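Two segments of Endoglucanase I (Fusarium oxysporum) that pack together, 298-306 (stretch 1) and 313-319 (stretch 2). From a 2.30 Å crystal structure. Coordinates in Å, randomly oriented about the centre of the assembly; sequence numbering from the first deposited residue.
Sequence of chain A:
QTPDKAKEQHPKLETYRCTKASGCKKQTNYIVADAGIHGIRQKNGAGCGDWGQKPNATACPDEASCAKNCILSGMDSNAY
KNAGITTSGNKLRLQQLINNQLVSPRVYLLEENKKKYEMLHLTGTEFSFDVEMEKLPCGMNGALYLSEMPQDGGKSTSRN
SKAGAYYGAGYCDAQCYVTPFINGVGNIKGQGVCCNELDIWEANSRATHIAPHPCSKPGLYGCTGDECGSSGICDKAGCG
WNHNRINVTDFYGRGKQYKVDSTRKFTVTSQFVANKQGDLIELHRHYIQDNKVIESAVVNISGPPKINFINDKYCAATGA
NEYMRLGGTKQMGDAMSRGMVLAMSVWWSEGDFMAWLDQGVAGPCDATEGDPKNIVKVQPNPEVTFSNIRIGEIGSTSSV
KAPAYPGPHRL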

ATOM      1  N   VAL A 298      18.040  13.286  11.555  1.00 19.76           N
ATOM      2  CA  VAL A 298      17.938  12.807  12.928  1.00 21.95           C
ATOM      3  C   VAL A 298      16.698  13.380  13.603  1.00 20.68           C
ATOM      4  O   VAL A 298      16.395  14.585  13.386  1.00 19.53           O
ATOM      5  CB  VAL A 298      19.168  13.254  13.771  1.00 23.09           C
ATOM      6  CG1 VAL A 298      18.992  13.071  15.278  1.00 24.78           C
ATOM      7  CG2 VAL A 298      20.410  12.459  13.410  1.00 24.37           C
ATOM      8  N   VAL A 299      16.153  12.623  14.515  1.00 20.41           N
ATOM      9  CA  VAL A 299      15.084  13.070  15.407  1.00 23.10           C
ATOM     10  C   VAL A 299      15.485  14.413  16.005  1.00 25.41           C
ATOM     11  O   VAL A 299      16.647  14.590  16.374  1.00 25.10           O
ATOM     12  CB  VAL A 299      14.783  12.036  16.491  1.00 21.57           C
ATOM     13  CG1 VAL A 299      13.986  12.450  17.727  1.00 21.66           C
ATOM     14  CG2 VAL A 299      14.009  10.925  15.805  1.00 19.00           C
ATOM     15  N   ASN A 300      14.600  15.397  15.941  1.00 26.09           N
ATOM     16  CA  ASN A 300      14.909  16.736  16.401  1.00 26.69           C
ATOM     17  C   ASN A 300      13.978  17.163  17.569  1.00 28.43           C
ATOM     18  O   ASN A 300      13.662  18.351  17.753  1.00 26.99           O
ATOM     19  CB  ASN A 300      14.805  17.793  15.313  1.00 25.26           C
ATOM     20  CG  ASN A 300      15.473  19.104  15.628  1.00 24.76           C
ATOM     21  OD1 ASN A 300      16.373  19.156  16.488  1.00 26.77           O
ATOM     22  ND2 ASN A 300      15.164  20.189  14.952  1.00 21.40           N
ATOM     23  N   ILE A 301      13.455  16.176  18.289  1.00 25.67           N
ATOM     24  CA  ILE A 301      12.721  16.519  19.505  1.00 25.95           C
ATOM     25  C   ILE A 301      13.393  15.756  20.653  1.00 23.46           C
ATOM     26  O   ILE A 301      14.042  14.737  20.378  1.00 22.88           O
ATOM     27  CB  ILE A 301      11.239  16.136  19.379  1.00 25.87           C
ATOM     28  CG1 ILE A 301      11.073  14.675  18.912  1.00 26.08           C
ATOM     29  CG2 ILE A 301      10.496  17.056  18.438  1.00 25.90           C
ATOM     30  CD1 ILE A 301       9.689  14.086  19.196  1.00 23.93           C
ATOM     31  N   SER A 302      13.150  16.127  21.879  1.00 23.47           N
ATOM     32  CA  SER A 302      13.608  15.374  23.040  1.00 26.15           C
ATOM     33  C   SER A 302      12.785  14.125  23.353  1.00 25.95           C
ATOM     34  O   SER A 302      11.569  14.151  23.134  1.00 26.20           O
ATOM     35  CB  SER A 302      13.568  16.244  24.286  1.00 25.94           C
ATOM     36  OG  SER A 302      14.278  17.437  24.065  1.00 26.63           O
ATOM     37  N   GLY A 303      13.454  13.065  23.785  1.00 26.37           N
ATOM     38  CA  GLY A 303      12.776  11.816  24.118  1.00 28.54           C
ATOM     39  C   GLY A 303      13.312  10.589  23.386  1.00 28.31           C
ATOM     40  O   GLY A 303      14.155   9.866  23.947  1.00 29.08           O
ATOM     41  N   PRO A 304      12.932  10.411  22.123  1.00 26.50           N
ATOM     42  CA  PRO A 304      13.359   9.337  21.258  1.00 24.78           C
ATOM     43  C   PRO A 304      14.858   9.382  21.062  1.00 24.64           C
ATOM     44  O   PRO A 304      15.486  10.435  21.103  1.00 24.16           O
ATOM     45  CB  PRO A 304      12.689   9.540  19.877  1.00 25.70           C
ATOM     46  CG  PRO A 304      11.840  10.745  20.071  1.00 26.06           C
ATOM     47  CD  PRO A 304      11.991  11.315  21.442  1.00 25.64           C
ATOM     48  N   PRO A 305      15.440   8.258  20.709  1.00 25.13           N
ATOM     49  CA  PRO A 305      16.857   8.144  20.396  1.00 24.21           C
ATOM     50  C   PRO A 305      17.212   9.060  19.229  1.00 25.36           C
ATOM     51  O   PRO A 305      16.478   9.197  18.259  1.00 24.64           O
ATOM     52  CB  PRO A 305      17.107   6.700  20.041  1.00 23.78           C
ATOM     53  CG  PRO A 305      15.735   6.133  19.843  1.00 25.29           C
ATOM     54  CD  PRO A 305      14.697   7.021  20.487  1.00 26.17           C
ATOM     55  N   LYS A 306      18.339   9.749  19.275  1.00 24.26           N
ATOM     56  CA  LYS A 306      18.739  10.620  18.202  1.00 26.76           C
ATOM     57  C   LYS A 306      19.262   9.851  17.006  1.00 25.60           C
ATOM     58  O   LYS A 306      20.413   9.893  16.627  1.00 25.26           O
ATOM     59  CB  LYS A 306      19.685  11.710  18.740  1.00 29.64           C
ATOM     60  CG  LYS A 306      19.099  12.436  19.948  1.00 33.42           C
ATOM     61  CD  LYS A 306      19.211  13.929  20.052  1.00 36.81           C
ATOM     62  CE  LYS A 306      18.003  14.630  20.675  1.00 38.00           C
ATOM     63  NZ  LYS A 306      16.818  13.721  20.834  1.00 39.16           N
ATOM     64  N   LYS A 313      13.185   0.781  20.075  1.00 22.55           N
ATOM     65  CA  LYS A 313      13.431   1.883  21.001  1.00 24.30           C
ATOM     66  C   LYS A 313      12.746   3.193  20.565  1.00 21.05           C
ATOM     67  O   LYS A 313      12.000   3.758  21.345  1.00 15.96           O
ATOM     68  CB  LYS A 313      14.945   2.084  21.042  1.00 28.54           C
ATOM     69  CG  LYS A 313      15.475   2.617  22.343  1.00 34.85           C
ATOM     70  CD  LYS A 313      16.850   3.240  22.074  1.00 40.30           C
ATOM     71  CE  LYS A 313      17.309   4.026  23.302  1.00 42.62           C
ATOM     72  NZ  LYS A 313      18.807   3.991  23.394  1.00 44.43           N
ATOM     73  N   TYR A 314      12.979   3.575  19.304  1.00 17.11           N
ATOM     74  CA  TYR A 314      12.308   4.721  18.727  1.00 18.25           C
ATOM     75  C   TYR A 314      10.791   4.541  18.805  1.00 15.81           C
ATOM     76  O   TYR A 314      10.123   5.504  19.186  1.00 13.52           O
ATOM     77  CB  TYR A 314      12.782   4.966  17.274  1.00 14.68           C
ATOM     78  CG  TYR A 314      11.845   5.870  16.497  1.00 14.43           C
ATOM     79  CD1 TYR A 314      10.786   5.335  15.775  1.00 13.02           C
ATOM     80  CD2 TYR A 314      12.021   7.234  16.472  1.00 12.43           C
ATOM     81  CE1 TYR A 314       9.947   6.155  15.086  1.00 14.35           C
ATOM     82  CE2 TYR A 314      11.205   8.052  15.760  1.00 13.56           C
ATOM     83  CZ  TYR A 314      10.162   7.517  15.035  1.00 14.92           C
ATOM     84  OH  TYR A 314       9.321   8.331  14.315  1.00 11.24           O
ATOM     85  N   CYS A 315      10.307   3.346  18.493  1.00 12.87           N
ATOM     86  CA  CYS A 315       8.866   3.168  18.498  1.00 14.78           C
ATOM     87  C   CYS A 315       8.360   3.255  19.924  1.00 16.56           C
ATOM     88  O   CYS A 315       7.312   3.838  20.160  1.00 16.85           O
ATOM     89  CB  CYS A 315       8.493   1.858  17.804  1.00 15.76           C
ATOM     90  SG  CYS A 315       8.979   1.736  16.029  1.00 12.77           S
ATOM     91  N   ALA A 316       8.989   2.614  20.904  1.00 16.60           N
ATOM     92  CA  ALA A 316       8.529   2.733  22.284  1.00 18.60           C
ATOM     93  C   ALA A 316       8.585   4.217  22.779  1.00 19.01           C
ATOM     94  O   ALA A 316       7.654   4.679  23.468  1.00 19.28           O
ATOM     95  CB  ALA A 316       9.317   1.827  23.258  1.00 12.66           C
ATOM     96  N   ALA A 317       9.692   4.897  22.543  1.00 16.26           N
ATOM     97  CA  ALA A 317       9.853   6.275  22.892  1.00 20.12           C
ATOM     98  C   ALA A 317       8.878   7.226  22.159  1.00 21.25           C
ATOM     99  O   ALA A 317       8.720   8.314  22.687  1.00 20.79           O
ATOM    100  CB  ALA A 317      11.252   6.796  22.582  1.00 15.65           C
ATOM    101  N   THR A 318       8.228   6.854  21.071  1.00 21.69           N
ATOM    102  CA  THR A 318       7.306   7.803  20.446  1.00 21.56           C
ATOM    103  C   THR A 318       5.863   7.327  20.633  1.00 20.72           C
ATOM    104  O   THR A 318       5.047   7.571  19.786  1.00 16.97           O
ATOM    105  CB  THR A 318       7.601   8.038  18.950  1.00 18.81           C
ATOM    106  OG1 THR A 318       7.606   6.762  18.316  1.00 17.32           O
ATOM    107  CG2 THR A 318       8.911   8.746  18.726  1.00 15.08           C
ATOM    108  N   GLY A 319       5.611   6.542  21.671  1.00 20.24           N
ATOM    109  CA  GLY A 319       4.262   6.081  21.962  1.00 23.09           C
ATOM    110  C   GLY A 319       3.652   4.972  21.113  1.00 23.28           C
ATOM    111  O   GLY A 319       2.418   4.867  21.221  1.00 22.35           O
TER

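No hydrogen bond crosses between the stretches; apolar contact alone joins them, burying 288 Å² summed over both sides. The backbones come nearest at Pro304 and Ala317, whose CA atoms lie 4.9 Å apart. Such closeness suits alanine: its CB points toward stretch 1 and sits 3.6 Å from Pro304 CA and 4.0 Å from Pro305 CD, leaving little space between helix and loop.

The two prolines supply most of the area that stretch 1 loses to the helical stretch. Pro305, with 73 Å² covered, directs its CB toward the helix; its CD lies 3.8 Å from Tyr314 CA, and its CG 3.8 Å from CD of Lys313, so the lysine contributes aliphatic chain here. Pro304 CG meets Thr318 CG2 at 3.8 Å.

Around the buried Tyr314 ring (chi1 163°, t), Val299 CG2 approaches the edge, 4.0 Å from CE2, while Pro304 CB lies 4.2 Å from CD2. The ring's OH is hydrogen-bonded elsewhere in the structure.

Polar bonds act within each stretch. Thr318 OG1 donates to Tyr314 O (2.9 Å) in the p rotamer, leaving its methyl for Pro304; Ala317 N to Lys313 O (2.8 Å) is helical. In the loop, Lys306 NZ donates to Ile301 O (3.0 Å). Gly303, at phi/psi 125/-78, adopts a conformation in which a CB would clash with Pro304 CD.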